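Local coordinates for PUA domain-containing protein (Pyrococcus horikoshii, PDB 3D79) that is of unknown function but, as a PUA-domain protein with a pre-PUA-like N-terminal domain, probably binds RNA, at residues A[27-32]-A[72-76]; A[93-99]-A[129-135]; A[106-110]-A[167-171]; A[143-149]-A[161-167]. All blocks are in the same frame, centred on the assembly; numbering follows the deposited sequence.

Contact 1 of 4, residues A[27-32]-A[72-76]; sequences QLSQMF and DLIFP
Gln27, on helix 18-32, reaches down to the edge strand 73-76 where the helix packs against the five-stranded antiparallel sheet of the pre-PUA-like domain; the short axes cross at -56° and lie 9.3 Å apart. From CB the chain runs out through CG, extended (chi2 179°), and carries CD to the strand backbone. There OE1 accepts from Ile74 N, 3.0 Å away, and rests against Ile74 CG1, while NE2 donates to Asp72 O at 3.0 Å, in the carbonyl plane and near the amide's own plane. These two bonds fix the rotation of the amide, and a water bonded to OE1 and Ile74 O adds a third grip. A leucine here would probably leave Ile74 N and Asp72 O without their side-chain mates and the water with one tether fewer.

Further along, Leu28 CD2 meets Ile74 CD1 at 3.6 Å, the two side chains crossing at about a right angle. Phe32 and Phe75 meet obliquely, planes at 34°, and Pro76 CD sits at the edge of the Phe32 ring. Met31, bent at its last torsion, makes a Met-aromatic contact: SD lies in the plane of the Phe75 ring, 3.6 Å from CD1.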
# COMPACT_ATOMS: atom_id res chain seq x y z
N GLN A 27 -2.34 -10.63 8.27
CA GLN A 27 -1.33 -9.71 7.74
C GLN A 27 -1.77 -8.26 7.87
O GLN A 27 -1.01 -7.42 8.35
CB GLN A 27 -0.99 -10.05 6.29
CG GLN A 27 -0.17 -11.32 6.11
CD GLN A 27 0.14 -11.62 4.65
OE1 GLN A 27 0.50 -10.73 3.88
NE2 GLN A 27 -0.01 -12.89 4.27
N LEU A 28 -3.00 -7.96 7.46
CA LEU A 28 -3.54 -6.61 7.53
C LEU A 28 -3.62 -6.12 8.98
O LEU A 28 -3.29 -4.97 9.27
CB LEU A 28 -4.93 -6.55 6.89
CG LEU A 28 -5.02 -6.75 5.38
CD1 LEU A 28 -6.47 -6.94 4.99
CD2 LEU A 28 -4.39 -5.59 4.60
N SER A 29 -4.03 -7.00 9.88
CA SER A 29 -4.15 -6.66 11.29
C SER A 29 -2.80 -6.30 11.91
O SER A 29 -2.70 -5.37 12.71
CB SER A 29 -4.82 -7.79 12.08
OG SER A 29 -6.17 -7.95 11.65
N GLN A 30 -1.75 -7.02 11.52
CA GLN A 30 -0.41 -6.72 12.01
C GLN A 30 0.06 -5.36 11.50
O GLN A 30 0.63 -4.57 12.25
CB GLN A 30 0.58 -7.81 11.62
CG GLN A 30 1.96 -7.60 12.24
CD GLN A 30 2.97 -8.60 11.74
OE1 GLN A 30 3.29 -8.64 10.55
NE2 GLN A 30 3.50 -9.42 12.65
N MET A 31 -0.19 -5.11 10.22
CA MET A 31 0.29 -3.89 9.56
C MET A 31 -0.48 -2.64 9.99
O MET A 31 0.13 -1.61 10.30
CB MET A 31 0.23 -4.04 8.05
CG MET A 31 1.17 -5.11 7.50
SD MET A 31 1.26 -5.09 5.71
CE MET A 31 -0.36 -5.72 5.24
N PHE A 32 -1.81 -2.73 10.02
CA PHE A 32 -2.67 -1.55 10.20
C PHE A 32 -3.42 -1.50 11.52
O PHE A 32 -4.04 -0.48 11.84
CB PHE A 32 -3.68 -1.47 9.06
CG PHE A 32 -3.04 -1.28 7.72
CD1 PHE A 32 -2.48 -0.06 7.36
CD2 PHE A 32 -3.00 -2.33 6.80
CE1 PHE A 32 -1.88 0.12 6.12
CE2 PHE A 32 -2.41 -2.16 5.56
CZ PHE A 32 -1.85 -0.93 5.21
N ASP A 72 3.11 -14.95 -1.12
CA ASP A 72 2.09 -15.11 -0.09
C ASP A 72 1.84 -13.83 0.70
O ASP A 72 1.07 -13.83 1.67
CB ASP A 72 2.43 -16.28 0.84
CG ASP A 72 3.60 -15.99 1.77
OD1 ASP A 72 3.60 -16.51 2.90
OD2 ASP A 72 4.52 -15.26 1.36
N LEU A 73 2.47 -12.73 0.28
CA LEU A 73 2.35 -11.45 0.99
C LEU A 73 1.44 -10.47 0.27
O LEU A 73 1.54 -10.30 -0.95
CB LEU A 73 3.73 -10.82 1.21
CG LEU A 73 4.75 -11.58 2.07
CD1 LEU A 73 6.03 -10.76 2.18
CD2 LEU A 73 4.21 -11.90 3.46
N ILE A 74 0.57 -9.82 1.04
CA ILE A 74 -0.40 -8.89 0.47
C ILE A 74 -0.21 -7.46 0.98
O ILE A 74 0.42 -7.23 2.03
CB ILE A 74 -1.89 -9.34 0.71
CG1 ILE A 74 -2.21 -9.47 2.20
CG2 ILE A 74 -2.16 -10.67 0.01
CD1 ILE A 74 -2.63 -8.19 2.86
N PHE A 75 -0.75 -6.51 0.23
CA PHE A 75 -0.81 -5.11 0.66
C PHE A 75 -1.91 -4.41 -0.13
O PHE A 75 -2.17 -4.77 -1.27
CB PHE A 75 0.53 -4.41 0.43
CG PHE A 75 0.71 -3.16 1.26
CD1 PHE A 75 0.91 -3.26 2.63
CD2 PHE A 75 0.67 -1.90 0.67
CE1 PHE A 75 1.06 -2.12 3.41
CE2 PHE A 75 0.83 -0.75 1.44
CZ PHE A 75 1.02 -0.86 2.82
N PRO A 76 -2.58 -3.42 0.49
CA PRO A 76 -3.60 -2.69 -0.28
C PRO A 76 -3.09 -2.09 -1.60
O PRO A 76 -1.98 -1.56 -1.66
CB PRO A 76 -4.03 -1.57 0.67
CG PRO A 76 -3.77 -2.12 2.02
CD PRO A 76 -2.52 -2.94 1.88
O HOH W 1 1.88 -8.42 4.06

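Contact 2 of 4, residues A[93-99]-A[129-135]; sequences WPRRVVV and DFVFVVE
Phe132 turns one face of its ring to the backbone of Arg96, whose CA stands 3.9 Å from the ring centroid and 19° off the normal, a CH-pi contact. At the ring's edge Trp93 CB approaches CZ to 3.7 Å, and Pro94 O comes near CE2. The ring gets there because CG is placed between the backbone N and the carbonyl carbon (chi1 68°), which turns it toward the type II turn from Trp93 to Arg96.

Beyond that turn the strands run parallel, pairing Arg96 with Phe132 through Val99 with Glu135. Evidence for the register is the bond series: Arg95 O accepts from Phe132 N, Val97 N gives to Phe132 O, Val97 O takes Val134 N at 2.8 Å, and Val99 N gives to Val134 O. Val98 CG2 meets Val134 CG2 on the Phe132 face; Val99 CG1 meets Val133 CG1, 3.8 Å away, on the other.

At the start of the pairing, Arg95 adds side-chain bonds. Its NH1 donates in the guanidinium plane to a lone pair of Phe130 O at 2.9 Å, and a water joins NH1 to Phe130 N. The Asp129 carboxylate stacks on the guanidinium, planes 7° apart, so the long NE to OD2 pair of 3.7 Å is electrostatic only; that oxygen accepts a hydrogen bond from the backbone N of Lys126.

This is the parallel pair of the otherwise antiparallel PUA-domain sheet: strand 118-121 flanks 96-99, where Asp120 pairs with Arg96, and strand 141-147 flanks 130-135. Helix 34-40 packs on Trp93 through Ile36 and Met40.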
# COMPACT_ATOMS: atom_id res chain seq x y z
N TRP A 93 -2.08 7.50 9.16
CA TRP A 93 -2.22 6.04 9.19
C TRP A 93 -0.92 5.29 9.47
O TRP A 93 0.18 5.82 9.22
CB TRP A 93 -2.80 5.55 7.86
CG TRP A 93 -4.29 5.34 7.86
CD1 TRP A 93 -5.22 6.04 8.57
CD2 TRP A 93 -5.01 4.38 7.08
NE1 TRP A 93 -6.49 5.56 8.29
CE2 TRP A 93 -6.38 4.55 7.38
CE3 TRP A 93 -4.63 3.40 6.15
CZ2 TRP A 93 -7.38 3.77 6.79
CZ3 TRP A 93 -5.63 2.62 5.56
CH2 TRP A 93 -6.99 2.81 5.88
N PRO A 94 -1.03 4.04 9.96
CA PRO A 94 0.15 3.20 10.07
C PRO A 94 0.70 2.89 8.68
O PRO A 94 -0.06 2.88 7.70
CB PRO A 94 -0.37 1.90 10.71
CG PRO A 94 -1.73 2.20 11.20
CD PRO A 94 -2.25 3.36 10.43
N ARG A 95 2.01 2.66 8.63
CA ARG A 95 2.75 2.32 7.40
C ARG A 95 2.79 3.43 6.35
O ARG A 95 3.11 3.19 5.20
CB ARG A 95 2.24 1.01 6.77
CG ARG A 95 2.33 -0.21 7.66
CD ARG A 95 3.78 -0.49 8.09
NE ARG A 95 3.91 -1.71 8.89
CZ ARG A 95 4.10 -2.93 8.40
NH1 ARG A 95 4.18 -3.13 7.09
NH2 ARG A 95 4.21 -3.96 9.23
N ARG A 96 2.47 4.66 6.77
CA ARG A 96 2.50 5.81 5.89
C ARG A 96 3.90 6.36 5.67
O ARG A 96 4.75 6.36 6.57
CB ARG A 96 1.61 6.94 6.43
CG ARG A 96 2.29 7.75 7.53
CD ARG A 96 1.36 8.80 8.13
NE ARG A 96 1.97 9.46 9.28
CZ ARG A 96 2.00 8.96 10.52
NH1 ARG A 96 1.45 7.78 10.79
NH2 ARG A 96 2.60 9.64 11.49
N VAL A 97 4.12 6.83 4.45
CA VAL A 97 5.26 7.66 4.09
C VAL A 97 4.68 8.88 3.41
O VAL A 97 4.06 8.78 2.35
CB VAL A 97 6.23 6.91 3.15
CG1 VAL A 97 7.38 7.82 2.74
CG2 VAL A 97 6.75 5.64 3.83
N VAL A 98 4.83 10.04 4.05
CA VAL A 98 4.22 11.28 3.54
C VAL A 98 5.27 12.12 2.84
O VAL A 98 6.32 12.41 3.42
CB VAL A 98 3.57 12.10 4.68
CG1 VAL A 98 2.71 13.21 4.09
CG2 VAL A 98 2.72 11.19 5.57
N VAL A 99 4.98 12.51 1.59
CA VAL A 99 5.91 13.28 0.77
C VAL A 99 5.41 14.69 0.44
O VAL A 99 4.20 14.96 0.45
CB VAL A 99 6.30 12.55 -0.56
CG1 VAL A 99 6.96 11.21 -0.26
CG2 VAL A 99 5.10 12.38 -1.48
N ASP A 129 9.52 -3.50 5.63
CA ASP A 129 8.06 -3.38 5.76
C ASP A 129 7.43 -2.86 4.48
O ASP A 129 8.00 -1.98 3.82
CB ASP A 129 7.69 -2.42 6.90
CG ASP A 129 7.81 -3.05 8.29
OD1 ASP A 129 8.12 -4.25 8.42
OD2 ASP A 129 7.57 -2.31 9.27
N PHE A 130 6.25 -3.38 4.14
CA PHE A 130 5.40 -2.79 3.12
C PHE A 130 4.93 -1.44 3.64
O PHE A 130 4.53 -1.32 4.80
CB PHE A 130 4.16 -3.64 2.88
CG PHE A 130 4.33 -4.75 1.89
CD1 PHE A 130 4.98 -4.54 0.68
CD2 PHE A 130 3.81 -6.01 2.17
CE1 PHE A 130 5.12 -5.57 -0.25
CE2 PHE A 130 3.94 -7.05 1.26
CZ PHE A 130 4.60 -6.83 0.04
N VAL A 131 4.95 -0.43 2.78
CA VAL A 131 4.49 0.91 3.15
C VAL A 131 3.65 1.49 2.02
O VAL A 131 3.71 1.02 0.88
CB VAL A 131 5.67 1.88 3.46
CG1 VAL A 131 6.44 1.42 4.71
CG2 VAL A 131 6.61 2.03 2.25
N PHE A 132 2.84 2.51 2.32
CA PHE A 132 2.24 3.30 1.25
C PHE A 132 2.76 4.73 1.30
O PHE A 132 3.22 5.20 2.34
CB PHE A 132 0.70 3.27 1.29
CG PHE A 132 0.11 3.98 2.46
CD1 PHE A 132 -0.23 5.33 2.38
CD2 PHE A 132 -0.11 3.31 3.66
CE1 PHE A 132 -0.77 5.99 3.47
CE2 PHE A 132 -0.66 3.96 4.76
CZ PHE A 132 -0.98 5.31 4.66
N VAL A 133 2.68 5.39 0.15
CA VAL A 133 3.20 6.74 -0.02
C VAL A 133 2.03 7.67 -0.29
O VAL A 133 1.22 7.40 -1.17
CB VAL A 133 4.19 6.80 -1.20
CG1 VAL A 133 4.82 8.20 -1.31
CG2 VAL A 133 5.28 5.73 -1.05
N VAL A 134 1.93 8.75 0.48
CA VAL A 134 0.86 9.74 0.30
C VAL A 134 1.44 11.14 0.25
O VAL A 134 2.44 11.41 0.90
CB VAL A 134 -0.21 9.68 1.43
CG1 VAL A 134 -1.14 8.49 1.21
CG2 VAL A 134 0.45 9.64 2.81
N GLU A 135 0.80 12.02 -0.51
CA GLU A 135 1.23 13.42 -0.57
C GLU A 135 0.53 14.24 0.51
O GLU A 135 -0.61 13.95 0.87
CB GLU A 135 1.03 14.03 -1.97
CG GLU A 135 -0.34 13.84 -2.61
CD GLU A 135 -1.40 14.80 -2.10
OE1 GLU A 135 -2.58 14.40 -2.03
OE2 GLU A 135 -1.06 15.95 -1.74
O HOH W 2 5.20 -5.58 5.82

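Contact 3 of 4, residues A[106-110]-A[167-171]; sequences HILNG and HHARD
Across the contact the backbones come nearest at Leu108 and Ala169, whose CA atoms are 6.1 Å apart, where the end of helix 104-108 faces a type II turn from His168 to Asp171. The helix closes in a Schellman motif: Gly110 has positive phi (102°), and its N hydrogen-bonds back to Ile107 O. A side chain at Gly110 would be pressed against the preceding carbonyl oxygen, which accounts for the glycine.

The imidazole of His168 lies against this helix end. Ile107 O and Gly110 N stand over one face, the oxygen 3.7 Å from CG, while Asp171 CB covers the opposite face. CE1 comes to 3.3 Å from Leu108 O, obliquely to the ring. Rotation of the ring is fixed from its own segment, since ND1 donates to Ala169 O at 2.7 Å, from above the carbonyl plane. A chi1 of 64° tucks the ring back over its own backbone, within reach of both that oxygen and the helix end.

Leu108 supplies the apolar part. One methyl, CD2, rests on Ala169 CB at 3.8 Å; the other, CD1, lies over a face of the Arg170 guanidinium, 3.7 Å from NH2. The extended arginine crosses the leucine at about a right angle.

Asp171 then occupies the N-cap of helix 172-177, its OD1 accepting a hydrogen bond from Trp174 N. The arrangement is therefore a helix C-cap packed against a turn that leads into an N-capped helix, beside strand 141-147 of the PUA-domain sheet.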
# COMPACT_ATOMS: atom_id res chain seq x y z
N HIS A 106 7.65 12.93 -9.76
CA HIS A 106 8.69 11.91 -9.92
C HIS A 106 8.14 10.51 -9.60
O HIS A 106 8.33 9.58 -10.37
CB HIS A 106 9.89 12.23 -9.03
CG HIS A 106 10.59 13.49 -9.41
ND1 HIS A 106 11.51 13.56 -10.43
CD2 HIS A 106 10.49 14.75 -8.92
CE1 HIS A 106 11.95 14.80 -10.55
NE2 HIS A 106 11.35 15.54 -9.64
N ILE A 107 7.46 10.40 -8.46
CA ILE A 107 6.88 9.12 -8.02
C ILE A 107 5.81 8.60 -8.99
O ILE A 107 5.75 7.40 -9.27
CB ILE A 107 6.32 9.24 -6.57
CG1 ILE A 107 7.48 9.51 -5.60
CG2 ILE A 107 5.54 7.98 -6.16
CD1 ILE A 107 7.06 10.14 -4.28
N LEU A 108 4.97 9.50 -9.49
CA LEU A 108 3.95 9.10 -10.46
C LEU A 108 4.54 8.69 -11.82
O LEU A 108 3.85 8.06 -12.64
CB LEU A 108 2.90 10.21 -10.62
CG LEU A 108 2.03 10.52 -9.39
CD1 LEU A 108 1.08 11.66 -9.71
CD2 LEU A 108 1.25 9.28 -8.92
N ASN A 109 5.80 9.04 -12.03
CA ASN A 109 6.55 8.67 -13.24
C ASN A 109 7.44 7.42 -13.05
O ASN A 109 8.20 7.05 -13.95
CB ASN A 109 7.39 9.87 -13.74
CG ASN A 109 8.19 9.57 -15.01
OD1 ASN A 109 9.43 9.67 -15.02
ND2 ASN A 109 7.50 9.19 -16.07
N GLY A 110 7.33 6.78 -11.88
CA GLY A 110 8.06 5.52 -11.64
C GLY A 110 9.31 5.62 -10.78
O GLY A 110 10.04 4.62 -10.62
N HIS A 167 4.40 -0.48 -6.96
CA HIS A 167 3.15 -0.18 -7.64
C HIS A 167 2.82 1.28 -7.37
O HIS A 167 2.89 1.73 -6.22
CB HIS A 167 2.03 -1.14 -7.17
CG HIS A 167 0.65 -0.70 -7.53
ND1 HIS A 167 -0.41 -0.80 -6.65
CD2 HIS A 167 0.14 -0.17 -8.67
CE1 HIS A 167 -1.51 -0.33 -7.23
NE2 HIS A 167 -1.20 0.06 -8.45
N HIS A 168 2.50 2.03 -8.42
CA HIS A 168 2.15 3.43 -8.26
C HIS A 168 0.94 3.80 -9.10
O HIS A 168 0.63 3.12 -10.08
CB HIS A 168 3.35 4.35 -8.58
CG HIS A 168 3.81 4.28 -10.00
ND1 HIS A 168 3.27 5.05 -11.01
CD2 HIS A 168 4.80 3.55 -10.58
CE1 HIS A 168 3.89 4.79 -12.15
NE2 HIS A 168 4.81 3.88 -11.92
N ALA A 169 0.26 4.88 -8.71
CA ALA A 169 -0.85 5.40 -9.50
C ALA A 169 -0.33 5.73 -10.90
O ALA A 169 0.81 6.19 -11.05
CB ALA A 169 -1.46 6.63 -8.83
N ARG A 170 -1.15 5.46 -11.91
CA ARG A 170 -0.79 5.63 -13.34
C ARG A 170 -0.01 4.46 -13.96
O ARG A 170 0.24 4.48 -15.17
CB ARG A 170 -0.03 6.94 -13.60
CG ARG A 170 -0.75 8.21 -13.19
CD ARG A 170 0.06 9.40 -13.64
NE ARG A 170 -0.46 10.66 -13.12
CZ ARG A 170 0.13 11.84 -13.30
NH1 ARG A 170 1.26 11.93 -13.99
NH2 ARG A 170 -0.42 12.94 -12.79
N ASP A 171 0.37 3.46 -13.17
CA ASP A 171 1.04 2.28 -13.75
C ASP A 171 0.03 1.30 -14.35
O ASP A 171 -1.17 1.58 -14.39
CB ASP A 171 2.02 1.61 -12.75
CG ASP A 171 1.33 0.79 -11.67
OD1 ASP A 171 0.10 0.61 -11.71
OD2 ASP A 171 2.05 0.31 -10.76

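Contact 4 of 4, residues A[143-149]-A[161-167]; sequences AIGIALM and KAVKVIH
His167 has Ile144 CD1 at the edge of its imidazole, in plane and 3.9 Å from ND1; this nitrogen is buried without a polar partner in the model. At the root of the same side chain, His167 CB touches Ile144 CG1 as the two side chains meet at a slant.

The backbones form an antiparallel pair of the PUA-domain sheet, interrupted by a classic beta bulge where the chain turns a corner at Ile166: Ile166 and His167 both face Ile144. Ile144 N donates to His167 O at 2.8 Å, whereas Ile144 O accepts a 2.9 Å bond from Ile166 N and only a weak one from His167 N. Beyond the bulge Ile146 and Lys164 exchange two bonds, and Leu148 N reaches Ala162 O. Gly145 sits where a CB would clash with Lys164 O and Val163 CG1, so the close pairing with Val165, CA atoms 4.2 Å apart, depends on its lack of a side chain.

At the far end Leu148 lies alongside Lys161, CD1 3.6 Å from CD. Met149, extended beyond CG (chi3 168°), sets SD 4.0 Å from Ala162 CB and brings CE to Lys161 O. A serine in place of Met149 would probably open a gap beside Ala162 and Lys161 O.

Strand 130-135 pairs with the other edge of 141-147, while 113-114 pairs with 161-165, and Asp112 forms a salt bridge with Lys164 NZ. Met154 of helix 151-156 packs on Ala147, Met149 and Val163.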
# COMPACT_ATOMS: atom_id res chain seq x y z
N ALA A 143 1.55 5.59 -4.24
CA ALA A 143 2.34 4.37 -4.45
C ALA A 143 2.35 3.48 -3.23
O ALA A 143 2.02 3.90 -2.13
CB ALA A 143 3.78 4.74 -4.83
N ILE A 144 2.76 2.23 -3.46
CA ILE A 144 3.07 1.31 -2.38
C ILE A 144 4.45 0.73 -2.64
O ILE A 144 4.93 0.73 -3.79
CB ILE A 144 2.01 0.18 -2.22
CG1 ILE A 144 1.87 -0.65 -3.50
CG2 ILE A 144 0.64 0.78 -1.83
CD1 ILE A 144 1.13 -1.97 -3.30
N GLY A 145 5.10 0.26 -1.58
CA GLY A 145 6.45 -0.27 -1.73
C GLY A 145 7.05 -0.85 -0.47
O GLY A 145 6.35 -1.12 0.51
N ILE A 146 8.37 -1.04 -0.51
CA ILE A 146 9.11 -1.63 0.58
C ILE A 146 10.04 -0.59 1.18
O ILE A 146 10.80 0.07 0.46
CB ILE A 146 9.96 -2.84 0.08
CG1 ILE A 146 9.06 -3.86 -0.62
CG2 ILE A 146 10.74 -3.46 1.24
CD1 ILE A 146 9.80 -5.01 -1.28
N ALA A 147 9.96 -0.44 2.50
CA ALA A 147 10.82 0.48 3.23
C ALA A 147 12.28 0.05 3.16
O ALA A 147 12.60 -1.12 3.41
CB ALA A 147 10.38 0.58 4.67
N LEU A 148 13.14 0.99 2.81
CA LEU A 148 14.60 0.77 2.79
C LEU A 148 15.26 1.43 4.00
O LEU A 148 16.47 1.31 4.22
CB LEU A 148 15.22 1.29 1.49
CG LEU A 148 14.61 0.80 0.17
CD1 LEU A 148 15.25 1.53 -1.00
CD2 LEU A 148 14.72 -0.70 -0.00
N MET A 149 14.44 2.14 4.78
CA MET A 149 14.84 2.77 6.03
C MET A 149 13.73 2.54 7.05
O MET A 149 12.58 2.31 6.67
CB MET A 149 15.00 4.28 5.84
CG MET A 149 16.06 4.72 4.84
SD MET A 149 15.91 6.49 4.53
CE MET A 149 17.43 6.81 3.63
N LYS A 161 17.88 6.65 -0.53
CA LYS A 161 16.60 6.09 -0.98
C LYS A 161 15.82 5.51 0.19
O LYS A 161 16.36 4.71 0.98
CB LYS A 161 16.79 5.01 -2.05
CG LYS A 161 15.48 4.73 -2.83
CD LYS A 161 15.63 3.66 -3.92
CE LYS A 161 16.41 4.18 -5.13
NZ LYS A 161 15.97 5.51 -5.63
N ALA A 162 14.55 5.89 0.28
CA ALA A 162 13.71 5.53 1.41
C ALA A 162 12.73 4.40 1.13
O ALA A 162 12.48 3.57 2.01
CB ALA A 162 12.97 6.75 1.90
N VAL A 163 12.17 4.38 -0.07
CA VAL A 163 11.16 3.37 -0.42
C VAL A 163 11.38 2.83 -1.83
O VAL A 163 11.46 3.61 -2.78
CB VAL A 163 9.71 3.93 -0.34
CG1 VAL A 163 8.68 2.86 -0.70
CG2 VAL A 163 9.42 4.51 1.05
N LYS A 164 11.47 1.51 -1.95
CA LYS A 164 11.44 0.84 -3.25
C LYS A 164 9.98 0.67 -3.66
O LYS A 164 9.26 -0.15 -3.09
CB LYS A 164 12.14 -0.52 -3.18
CG LYS A 164 12.28 -1.22 -4.54
CD LYS A 164 13.35 -0.52 -5.38
CE LYS A 164 13.21 -0.86 -6.84
NZ LYS A 164 13.93 0.12 -7.69
N VAL A 165 9.55 1.45 -4.65
CA VAL A 165 8.16 1.41 -5.13
C VAL A 165 7.91 0.14 -5.95
O VAL A 165 8.74 -0.23 -6.79
CB VAL A 165 7.79 2.68 -5.93
CG1 VAL A 165 6.38 2.55 -6.53
CG2 VAL A 165 7.87 3.91 -5.02
N ILE A 166 6.79 -0.52 -5.68
CA ILE A 166 6.42 -1.73 -6.42
C ILE A 166 5.13 -1.56 -7.24
O ILE A 166 4.81 -2.39 -8.10
CB ILE A 166 6.31 -2.98 -5.49
CG1 ILE A 166 5.12 -2.85 -4.52
CG2 ILE A 166 7.63 -3.22 -4.75
CD1 ILE A 166 4.87 -4.11 -3.67
N HIS A 167 4.40 -0.48 -6.96
CA HIS A 167 3.15 -0.18 -7.64
C HIS A 167 2.82 1.28 -7.37
O HIS A 167 2.89 1.73 -6.22
CB HIS A 167 2.03 -1.14 -7.17
CG HIS A 167 0.65 -0.70 -7.53
ND1 HIS A 167 -0.41 -0.80 -6.65
CD2 HIS A 167 0.14 -0.17 -8.67
CE1 HIS A 167 -1.51 -0.33 -7.23
NE2 HIS A 167 -1.20 0.06 -8.45

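How the contacts relate
Contacts 2 and 4 are both strand pairings of the PUA-domain sheet, one parallel and one antiparallel with a bulge. Strands 130-135 and 141-147 join them, with probable bonds from Val131 N to Gly145 O and Val133 N to Ala143 O. Contact 2 is the most central, with no exposed residue among those touching; contacts 1, 3 and 4 include exposed ones, and contact 3 lies outermost. There an imidazole meets backbone atoms and methyl groups pack, one over a guanidinium. It shares His167 with contact 4. Contact 1, in the pre-PUA-like domain, couples helix to strand by a side-chain amide and aromatic packing, and abuts the PUA side through Phe75, which touches Phe130 and Ile144.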